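Local coordinates for envelope glycoprotein (Thogoto virus, PDB 5XEA) that probably attaches the virus to its host-cell receptor and then drives fusion of the virion with the host membrane, at residues B[320-325]-B[346-351]; B[45-50]-B[111-116]; B[330-335]-B[340-345]. All coordinates share one frame; numbering follows the deposited sequence. Where two conformers were deposited one is given.

How the contacts relate
Contacts 1 and 3 belong to one cluster at the end of the long helix 282-327, and contact 2 lies far off on the opposite side of the chain's centre. The centres of contacts 1 and 3 are about 9 Å apart, with 330-335 and 340-345 falling between the two segments of contact 1 in sequence. They share the hairpin of strands 341-344 and 350-354: Leu351 N probably hydrogen-bonds to Arg343 O (2.8 Å), and Phe344 touches Ser322. Contact 2, near one end of the elongated molecule, is centred about 98 Å from both, its nearest atoms about 78 Å from contact 1 and 76 Å from contact 3.

Contact 1: B[320-325]-B[346-351]; sequences VISSIA and SEDKFL
Ser322 turns its hydroxyl anti to the backbone N (chi1 -166°), which swings OG off the helix and straight at the main chain of Glu347. Ser322 OG ends 2.7 Å from Glu347 O. The approach is nearly end-on from the serine: the CB-OG bond points almost directly at that oxygen, with an angle of about 167° at OG. A hydroxyl hydrogen stands off to the side of this line, so in spite of the short distance the angle is too poor for a hydrogen bond. The carbonyl has a clear donor in Lys326 NZ, which also bonds to Ser322 O and so ties helix and turn together through one ammonium group.

Asp348 brings the second, looser approach. Its CB leads away from the helix, but chi1 of -49° folds the carboxylate back until Asp348 OD1 lies 4.3 Å from Ser322 OG. The strong partner of OD1 is Arg334 of the third subunit, which forms a salt bridge with Glu347 as well, so both acids pair with the same arginine of another chain. The turn itself is fixed by an ST motif: Lys349 N donates to Ser346 OG at 3.1 Å.

Around this small polar meeting the packing is apolar. Phe344 of strand 341-344 touches Ser322 and Ala325, while Ile332 of helix 331-335 lies against Ala325 and Phe350. On another side of helix 282-327, Val320 and Ile324 meet Ile324 of the third subunit, consistent with a central trimeric helical bundle. Strand 350-354 pairs with 341-344 within the chain, and at Phe350 it joins an antiparallel ladder with a strand of the second subunit, carrying the sheet across the interface.

Contact 2: B[45-50]-B[111-116]; sequences GYRTAW and DPAKHW
Arg47 and Pro112, the closest pair of the two backbones, stand 8.2 Å apart between CA atoms, so strand 45-50 meets the loop of 111-116 through a side chain and not through a ladder. That side chain leaves the strand extended, with CG anti to the backbone N (chi1 176°), then bends at chi3 (61°) to lay its guanidinium against the proline. Pro112 CB sits over the centre of one guanidinium face, 3.5 Å above the plane, with CG reaching across toward NH2 at 3.8 Å. At the end of the group, Arg47 NH1 comes within 3.0 Å of Pro112 O and 4.1 Å of Ala113 CB. An Asx turn shapes the loop here: Ala113 N donates to Asp111 OD1 over 3.0 Å, meeting the oxygen from above the carboxylate plane. Trp140 of strand 133-156 packs on both Arg47 and Pro112.

The guanidinium is thus used in two ways. Its N-H groups engage Tyr73 O through NE and Glu79 through an NH1 salt bridge, holding its rotation, while its flat face packs against the proline CB; Glu79 probably helps to stabilise the charge in this buried setting.

Contact 3: B[330-335]-B[340-345]; sequences RLIGRL and VSSRFI
Ile332 and Phe344 meet at a slant, the isoleucine tip set obliquely to the ring. Ile332 CD1 is 3.9 Å from Phe344 CZ and nearly as close to CE2, so the far end of the ring does the touching. CG1 of Ile332, anti to the carbonyl carbon (chi1 -72°), carries CD1 from the helix toward the strand. Ser342 OG is 4.0 Å from Ile332 CD1, so one methyl touches both the serine side chain and the ring, which lie at roughly a right angle as seen from it. Phe344 has other partners: a cation-pi interaction with Lys326, and the ring of Phe350 at about 45°.

At the opposite end of the strand segment, Val340 packs against backbone. Its CG2 branch lies 3.6 Å from Gly333 CA, and the CA atoms of Gly333 and Val340 are 5.0 Å apart. Gly333 turns its side-chain-free face to the Val340 carbonyl, where a CB would run into Val340 O.

Three waters fill the polar seam between these apolar touches. Water 2 accepts from Ile332 N at 2.8 Å and is hydrogen-bonded to Ser342 OG. Water 3 accepts a hydrogen bond from Gly333 N at 2.7 Å and donates to Val340 O. That carbonyl receives a second water, water 1, which also donates to Arg330 O at 2.8 Å. The strand is further tied to the chain by backbone bonding between Ser342 and Glu329, and by its pairing with 350-354.

No direct hydrogen bond joins the two segments. Ile332 N and Gly333 N, in the first turn of helix 331-335, donate to water instead, and segment 340-345 meets the start of the helix through bridging waters while Ile332 and Phe344 supply the apolar cohesion.

Contact 1: B[320-325]-B[346-351]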
loop_
_atom_site.group_PDB
_atom_site.type_symbol
_atom_site.label_atom_id
_atom_site.label_comp_id
_atom_site.label_asym_id
_atom_site.label_seq_id
_atom_site.Cartn_x
_atom_site.Cartn_y
_atom_site.Cartn_z
ATOM N N VAL B 320 -51.001 -16.777 -8.613
ATOM C CA VAL B 320 -51.447 -16.694 -9.994
ATOM C C VAL B 320 -51.613 -18.083 -10.589
ATOM O O VAL B 320 -52.630 -18.387 -11.239
ATOM C CB VAL B 320 -50.462 -15.850 -10.818
ATOM C CG1 VAL B 320 -50.723 -16.050 -12.315
ATOM C CG2 VAL B 320 -50.587 -14.383 -10.423
ATOM N N ILE B 321 -50.609 -18.939 -10.405
ATOM C CA ILE B 321 -50.677 -20.288 -10.961
ATOM C C ILE B 321 -51.865 -21.038 -10.378
ATOM O O ILE B 321 -52.588 -21.746 -11.091
ATOM C CB ILE B 321 -49.355 -21.034 -10.719
ATOM C CG1 ILE B 321 -48.291 -20.510 -11.686
ATOM C CG2 ILE B 321 -49.534 -22.537 -10.875
ATOM C CD1 ILE B 321 -46.853 -20.794 -11.227
ATOM N N SER B 322 -52.092 -20.874 -9.073
ATOM C CA SER B 322 -53.206 -21.527 -8.399
ATOM C C SER B 322 -54.542 -21.174 -9.054
ATOM O O SER B 322 -55.450 -22.009 -9.140
ATOM C CB SER B 322 -53.184 -21.112 -6.929
ATOM O OG SER B 322 -54.013 -21.908 -6.126
ATOM N N SER B 323 -54.677 -19.934 -9.514
ATOM C CA SER B 323 -55.904 -19.487 -10.140
ATOM C C SER B 323 -56.029 -20.016 -11.567
ATOM O O SER B 323 -57.118 -20.428 -11.981
ATOM C CB SER B 323 -55.970 -17.962 -10.076
ATOM O OG SER B 323 -56.776 -17.452 -11.106
ATOM N N ILE B 324 -54.933 -20.060 -12.327
ATOM C CA ILE B 324 -55.017 -20.571 -13.696
ATOM C C ILE B 324 -55.161 -22.083 -13.696
ATOM O O ILE B 324 -55.862 -22.649 -14.539
ATOM C CB ILE B 324 -53.790 -20.155 -14.526
ATOM C CG1 ILE B 324 -53.513 -18.677 -14.373
ATOM C CG2 ILE B 324 -54.009 -20.505 -16.014
ATOM C CD1 ILE B 324 -52.133 -18.341 -14.766
ATOM N N ALA B 325 -54.462 -22.762 -12.781
ATOM C CA ALA B 325 -54.438 -24.220 -12.760
ATOM C C ALA B 325 -55.804 -24.828 -12.436
ATOM O O ALA B 325 -56.060 -25.974 -12.820
ATOM C CB ALA B 325 -53.386 -24.725 -11.752
ATOM N N SER B 346 -58.811 -27.331 -2.409
ATOM C CA SER B 346 -58.999 -26.068 -1.709
ATOM C C SER B 346 -58.360 -24.970 -2.558
ATOM O O SER B 346 -58.068 -25.177 -3.742
ATOM C CB SER B 346 -58.414 -26.146 -0.292
ATOM O OG SER B 346 -57.006 -26.133 -0.352
ATOM N N GLU B 347 -58.146 -23.797 -1.955
ATOM C CA GLU B 347 -57.514 -22.696 -2.679
ATOM C C GLU B 347 -56.123 -23.083 -3.143
ATOM O O GLU B 347 -55.784 -22.935 -4.324
ATOM C CB GLU B 347 -57.451 -21.450 -1.798
ATOM C CG GLU B 347 -58.701 -20.612 -1.877
ATOM C CD GLU B 347 -58.979 -20.152 -3.296
ATOM O OE1 GLU B 347 -58.267 -19.243 -3.776
ATOM O OE2 GLU B 347 -59.891 -20.716 -3.940
ATOM N N ASP B 348 -55.307 -23.593 -2.224
ATOM C CA ASP B 348 -53.913 -23.891 -2.508
ATOM C C ASP B 348 -53.630 -25.373 -2.699
ATOM O O ASP B 348 -52.611 -25.712 -3.309
ATOM C CB ASP B 348 -53.016 -23.362 -1.375
ATOM C CG ASP B 348 -53.317 -21.910 -1.003
ATOM O OD1 ASP B 348 -53.485 -21.073 -1.915
ATOM O OD2 ASP B 348 -53.376 -21.610 0.212
ATOM N N LYS B 349 -54.489 -26.263 -2.204
ATOM C CA LYS B 349 -54.195 -27.690 -2.208
ATOM C C LYS B 349 -54.808 -28.379 -3.422
ATOM O O LYS B 349 -55.932 -28.077 -3.824
ATOM C CB LYS B 349 -54.680 -28.341 -0.913
ATOM C CG LYS B 349 -53.736 -28.041 0.265
ATOM C CD LYS B 349 -54.108 -28.801 1.533
ATOM C CE LYS B 349 -55.339 -28.214 2.208
ATOM N NZ LYS B 349 -55.853 -29.092 3.300
ATOM N N PHE B 350 -54.047 -29.293 -4.017
ATOM C CA PHE B 350 -54.507 -30.006 -5.198
ATOM C C PHE B 350 -53.979 -31.427 -5.157
ATOM O O PHE B 350 -52.932 -31.705 -4.562
ATOM C CB PHE B 350 -54.058 -29.343 -6.509
ATOM C CG PHE B 350 -52.557 -29.128 -6.601
ATOM C CD1 PHE B 350 -51.735 -30.066 -7.207
ATOM C CD2 PHE B 350 -51.970 -27.992 -6.054
ATOM C CE1 PHE B 350 -50.337 -29.864 -7.264
ATOM C CE2 PHE B 350 -50.577 -27.787 -6.119
ATOM C CZ PHE B 350 -49.777 -28.719 -6.730
ATOM N N LEU B 351 -54.727 -32.313 -5.797
ATOM C CA LEU B 351 -54.340 -33.683 -6.058
ATOM C C LEU B 351 -53.701 -33.760 -7.432
ATOM O O LEU B 351 -53.882 -32.881 -8.279
ATOM C CB LEU B 351 -55.564 -34.613 -6.019
ATOM C CG LEU B 351 -56.457 -34.646 -4.780
ATOM C CD1 LEU B 351 -57.718 -35.493 -5.052
ATOM C CD2 LEU B 351 -55.685 -35.210 -3.621
#

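Contact 2: B[45-50]-B[111-116]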
loop_
_atom_site.group_PDB
_atom_site.type_symbol
_atom_site.label_atom_id
_atom_site.label_comp_id
_atom_site.label_asym_id
_atom_site.label_seq_id
_atom_site.Cartn_x
_atom_site.Cartn_y
_atom_site.Cartn_z
ATOM N N GLY B 45 27.844 3.072 -12.007
ATOM C CA GLY B 45 29.196 2.849 -11.523
ATOM C C GLY B 45 29.744 4.062 -10.803
ATOM O O GLY B 45 29.400 5.203 -11.112
ATOM N N TYR B 46 30.616 3.794 -9.823
ATOM C CA TYR B 46 31.258 4.845 -9.046
ATOM C C TYR B 46 32.744 4.557 -8.931
ATOM O O TYR B 46 33.176 3.403 -8.994
ATOM C CB TYR B 46 30.638 5.001 -7.635
ATOM C CG TYR B 46 30.842 3.827 -6.701
ATOM C CD1 TYR B 46 31.932 3.778 -5.831
ATOM C CD2 TYR B 46 29.934 2.773 -6.678
ATOM C CE1 TYR B 46 32.117 2.700 -4.986
ATOM C CE2 TYR B 46 30.115 1.692 -5.838
ATOM C CZ TYR B 46 31.202 1.657 -4.989
ATOM O OH TYR B 46 31.362 0.570 -4.151
ATOM N N ARG B 47 33.518 5.624 -8.761
ATOM C CA ARG B 47 34.957 5.514 -8.551
ATOM C C ARG B 47 35.437 6.791 -7.886
ATOM O O ARG B 47 35.121 7.892 -8.353
ATOM C CB ARG B 47 35.693 5.285 -9.871
ATOM C CG ARG B 47 37.230 5.263 -9.760
ATOM C CD ARG B 47 37.797 4.784 -11.087
ATOM N NE ARG B 47 37.426 5.697 -12.159
ATOM C CZ ARG B 47 37.570 5.447 -13.455
ATOM N NH1 ARG B 47 38.095 4.299 -13.863
ATOM N NH2 ARG B 47 37.196 6.366 -14.339
ATOM N N THR B 48 36.202 6.638 -6.815
ATOM C CA THR B 48 36.738 7.771 -6.071
ATOM C C THR B 48 38.127 7.408 -5.570
ATOM O O THR B 48 38.417 6.239 -5.277
ATOM C CB THR B 48 35.780 8.140 -4.907
ATOM O OG1 THR B 48 34.571 8.689 -5.445
ATOM C CG2 THR B 48 36.388 9.126 -3.952
ATOM N N ALA B 49 38.993 8.417 -5.477
ATOM C CA ALA B 49 40.310 8.260 -4.876
ATOM C C ALA B 49 40.378 9.039 -3.566
ATOM O O ALA B 49 39.808 10.128 -3.455
ATOM C CB ALA B 49 41.413 8.739 -5.835
ATOM N N TRP B 50 41.025 8.455 -2.564
ATOM C CA TRP B 50 41.512 9.184 -1.390
ATOM C C TRP B 50 42.968 9.535 -1.642
ATOM O O TRP B 50 43.786 8.639 -1.865
ATOM C CB TRP B 50 41.396 8.361 -0.103
ATOM C CG TRP B 50 42.015 8.996 1.122
ATOM C CD1 TRP B 50 43.182 8.627 1.737
ATOM C CD2 TRP B 50 41.508 10.116 1.871
ATOM N NE1 TRP B 50 43.427 9.444 2.821
ATOM C CE2 TRP B 50 42.416 10.363 2.924
ATOM C CE3 TRP B 50 40.374 10.927 1.755
ATOM C CZ2 TRP B 50 42.223 11.385 3.866
ATOM C CZ3 TRP B 50 40.186 11.955 2.685
ATOM C CH2 TRP B 50 41.113 12.172 3.731
ATOM N N ASP B 111 45.843 8.463 -13.247
ATOM C CA ASP B 111 45.180 7.591 -14.206
ATOM C C ASP B 111 44.254 6.664 -13.429
ATOM O O ASP B 111 44.742 5.806 -12.673
ATOM C CB ASP B 111 46.200 6.796 -15.013
ATOM C CG ASP B 111 45.564 5.719 -15.887
ATOM O OD1 ASP B 111 44.320 5.698 -16.049
ATOM O OD2 ASP B 111 46.317 4.877 -16.422
ATOM N N PRO B 112 42.937 6.782 -13.584
ATOM C CA PRO B 112 42.007 6.013 -12.751
ATOM C C PRO B 112 41.670 4.630 -13.283
ATOM O O PRO B 112 40.821 3.962 -12.687
ATOM C CB PRO B 112 40.763 6.909 -12.753
ATOM C CG PRO B 112 40.781 7.550 -14.114
ATOM C CD PRO B 112 42.243 7.743 -14.459
ATOM N N ALA B 113 42.304 4.174 -14.363
ATOM C CA ALA B 113 41.943 2.904 -14.994
ATOM C C ALA B 113 43.205 2.056 -15.238
ATOM O O ALA B 113 43.597 1.796 -16.376
ATOM C CB ALA B 113 41.180 3.167 -16.298
ATOM N N LYS B 114 43.844 1.596 -14.156
ATOM C CA LYS B 114 45.029 0.743 -14.245
ATOM C C LYS B 114 44.836 -0.649 -13.667
ATOM O O LYS B 114 45.469 -1.589 -14.147
ATOM C CB LYS B 114 46.230 1.394 -13.534
ATOM C CG LYS B 114 46.650 2.724 -14.150
ATOM C CD LYS B 114 47.910 3.290 -13.517
ATOM C CE LYS B 114 49.166 2.791 -14.214
ATOM N NZ LYS B 114 50.370 3.491 -13.688
ATOM N N HIS B 115 43.982 -0.812 -12.662
ATOM C CA HIS B 115 43.705 -2.109 -12.064
ATOM C C HIS B 115 42.223 -2.432 -12.224
ATOM O O HIS B 115 41.412 -1.558 -12.549
ATOM C CB HIS B 115 44.131 -2.112 -10.598
ATOM C CG HIS B 115 45.551 -1.670 -10.407
ATOM N ND1 HIS B 115 46.618 -2.525 -10.578
ATOM C CD2 HIS B 115 46.076 -0.453 -10.123
ATOM C CE1 HIS B 115 47.738 -1.858 -10.367
ATOM N NE2 HIS B 115 47.438 -0.601 -10.092
ATOM N N TRP B 116 41.885 -3.712 -12.032
ATOM C CA TRP B 116 40.523 -4.208 -12.174
ATOM C C TRP B 116 40.181 -5.147 -11.026
ATOM O O TRP B 116 41.029 -5.891 -10.527
ATOM C CB TRP B 116 40.316 -4.950 -13.514
ATOM C CG TRP B 116 40.404 -4.051 -14.700
ATOM C CD1 TRP B 116 41.531 -3.712 -15.388
ATOM C CD2 TRP B 116 39.321 -3.354 -15.334
ATOM N NE1 TRP B 116 41.220 -2.848 -16.412
ATOM C CE2 TRP B 116 39.869 -2.612 -16.400
ATOM C CE3 TRP B 116 37.946 -3.280 -15.096
ATOM C CZ2 TRP B 116 39.090 -1.810 -17.234
ATOM C CZ3 TRP B 116 37.172 -2.482 -15.924
ATOM C CH2 TRP B 116 37.746 -1.759 -16.980
#

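Contact 3: B[330-335]-B[340-345]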
loop_
_atom_site.group_PDB
_atom_site.type_symbol
_atom_site.label_atom_id
_atom_site.label_comp_id
_atom_site.label_asym_id
_atom_site.label_seq_id
_atom_site.Cartn_x
_atom_site.Cartn_y
_atom_site.Cartn_z
ATOM N N ARG B 330 -53.734 -29.116 -16.798
ATOM C CA ARG B 330 -52.455 -29.656 -17.251
ATOM C C ARG B 330 -51.275 -28.742 -16.923
ATOM O O ARG B 330 -50.125 -29.166 -17.068
ATOM C CB ARG B 330 -52.490 -29.929 -18.759
ATOM C CG ARG B 330 -53.078 -31.296 -19.126
ATOM C CD ARG B 330 -53.361 -31.443 -20.617
ATOM N NE ARG B 330 -54.657 -30.876 -20.983
ATOM C CZ ARG B 330 -54.838 -29.917 -21.889
ATOM N NH1 ARG B 330 -53.801 -29.397 -22.536
ATOM N NH2 ARG B 330 -56.061 -29.461 -22.134
ATOM N N LEU B 331 -51.547 -27.518 -16.465
ATOM C CA LEU B 331 -50.507 -26.517 -16.248
ATOM C C LEU B 331 -49.463 -26.997 -15.247
ATOM O O LEU B 331 -48.254 -26.905 -15.499
ATOM C CB LEU B 331 -51.143 -25.207 -15.768
ATOM C CG LEU B 331 -50.156 -24.102 -15.371
ATOM C CD1 LEU B 331 -49.248 -23.763 -16.525
ATOM C CD2 LEU B 331 -50.883 -22.857 -14.914
ATOM N N ILE B 332 -49.903 -27.487 -14.089
ATOM C CA ILE B 332 -48.939 -27.855 -13.053
ATOM C C ILE B 332 -48.041 -28.982 -13.545
ATOM O O ILE B 332 -46.809 -28.931 -13.396
ATOM C CB ILE B 332 -49.668 -28.213 -11.744
ATOM C CG1 ILE B 332 -50.223 -26.936 -11.107
ATOM C CG2 ILE B 332 -48.737 -28.948 -10.786
ATOM C CD1 ILE B 332 -51.187 -27.182 -9.978
ATOM N N GLY B 333 -48.636 -29.985 -14.190
ATOM C CA GLY B 333 -47.841 -31.050 -14.783
ATOM C C GLY B 333 -46.782 -30.524 -15.735
ATOM O O GLY B 333 -45.652 -31.025 -15.767
ATOM N N ARG B 334 -47.118 -29.485 -16.501
ATOM C CA ARG B 334 -46.144 -28.880 -17.408
ATOM C C ARG B 334 -45.060 -28.107 -16.656
ATOM O O ARG B 334 -43.917 -28.035 -17.118
ATOM C CB ARG B 334 -46.848 -27.959 -18.403
ATOM C CG ARG B 334 -47.338 -28.649 -19.654
ATOM C CD ARG B 334 -47.319 -27.694 -20.838
ATOM N NE ARG B 334 -48.171 -26.530 -20.635
ATOM C CZ ARG B 334 -47.950 -25.349 -21.204
ATOM N NH1 ARG B 334 -46.889 -25.189 -21.994
ATOM N NH2 ARG B 334 -48.771 -24.330 -20.970
ATOM N N LEU B 335 -45.395 -27.513 -15.508
ATOM C CA LEU B 335 -44.397 -26.760 -14.750
ATOM C C LEU B 335 -43.377 -27.690 -14.103
ATOM O O LEU B 335 -42.187 -27.365 -14.030
ATOM C CB LEU B 335 -45.073 -25.887 -13.694
ATOM C CG LEU B 335 -45.783 -24.650 -14.240
ATOM C CD1 LEU B 335 -46.522 -23.934 -13.135
ATOM C CD2 LEU B 335 -44.804 -23.717 -14.945
ATOM N N VAL B 340 -49.170 -35.419 -15.559
ATOM C CA VAL B 340 -50.233 -35.404 -14.562
ATOM C C VAL B 340 -51.218 -34.277 -14.860
ATOM O O VAL B 340 -50.853 -33.233 -15.412
ATOM C CB VAL B 340 -49.689 -35.266 -13.111
ATOM C CG1 VAL B 340 -48.922 -36.509 -12.697
ATOM C CG2 VAL B 340 -48.831 -34.013 -12.948
ATOM N N SER B 341 -52.482 -34.503 -14.491
ATOM C CA SER B 341 -53.489 -33.456 -14.377
ATOM C C SER B 341 -53.798 -33.221 -12.902
ATOM O O SER B 341 -53.723 -34.146 -12.087
ATOM C CB SER B 341 -54.770 -33.837 -15.114
ATOM O OG SER B 341 -55.454 -34.836 -14.384
ATOM N N SER B 342 -54.143 -31.983 -12.556
ATOM C CA SER B 342 -54.377 -31.601 -11.170
ATOM C C SER B 342 -55.872 -31.459 -10.872
ATOM O O SER B 342 -56.698 -31.309 -11.765
ATOM C CB SER B 342 -53.680 -30.287 -10.843
ATOM O OG SER B 342 -54.170 -29.246 -11.667
ATOM N N ARG B 343 -56.199 -31.490 -9.586
ATOM C CA ARG B 343 -57.570 -31.281 -9.128
ATOM C C ARG B 343 -57.473 -30.553 -7.801
ATOM O O ARG B 343 -56.997 -31.121 -6.814
ATOM C CB ARG B 343 -58.332 -32.598 -8.971
ATOM C CG ARG B 343 -59.739 -32.416 -8.411
ATOM C CD ARG B 343 -60.430 -33.762 -8.180
ATOM N NE ARG B 343 -60.421 -34.595 -9.375
ATOM C CZ ARG B 343 -61.384 -34.621 -10.290
ATOM N NH1 ARG B 343 -62.456 -33.854 -10.148
ATOM N NH2 ARG B 343 -61.272 -35.414 -11.346
ATOM N N PHE B 344 -57.906 -29.304 -7.772
ATOM C CA PHE B 344 -57.812 -28.552 -6.533
ATOM C C PHE B 344 -58.907 -28.985 -5.577
ATOM O O PHE B 344 -60.063 -29.167 -5.975
ATOM C CB PHE B 344 -57.875 -27.055 -6.808
ATOM C CG PHE B 344 -56.561 -26.496 -7.221
ATOM C CD1 PHE B 344 -55.749 -25.845 -6.301
ATOM C CD2 PHE B 344 -56.098 -26.693 -8.510
ATOM C CE1 PHE B 344 -54.522 -25.356 -6.678
ATOM C CE2 PHE B 344 -54.862 -26.205 -8.890
ATOM C CZ PHE B 344 -54.074 -25.536 -7.969
ATOM N N ILE B 345 -58.521 -29.205 -4.327
ATOM C CA ILE B 345 -59.474 -29.513 -3.271
ATOM C C ILE B 345 -59.643 -28.360 -2.304
ATOM O O ILE B 345 -60.544 -28.411 -1.450
ATOM C CB ILE B 345 -59.081 -30.797 -2.514
ATOM C CG1 ILE B 345 -57.793 -30.570 -1.731
ATOM C CG2 ILE B 345 -58.944 -31.962 -3.495
ATOM C CD1 ILE B 345 -57.360 -31.758 -0.933
HETATM O O HOH W 1 -49.513 -31.781 -17.721
HETATM O O HOH W 2 -52.687 -27.621 -13.571
HETATM O O HOH W 3 -51.213 -30.702 -13.978
#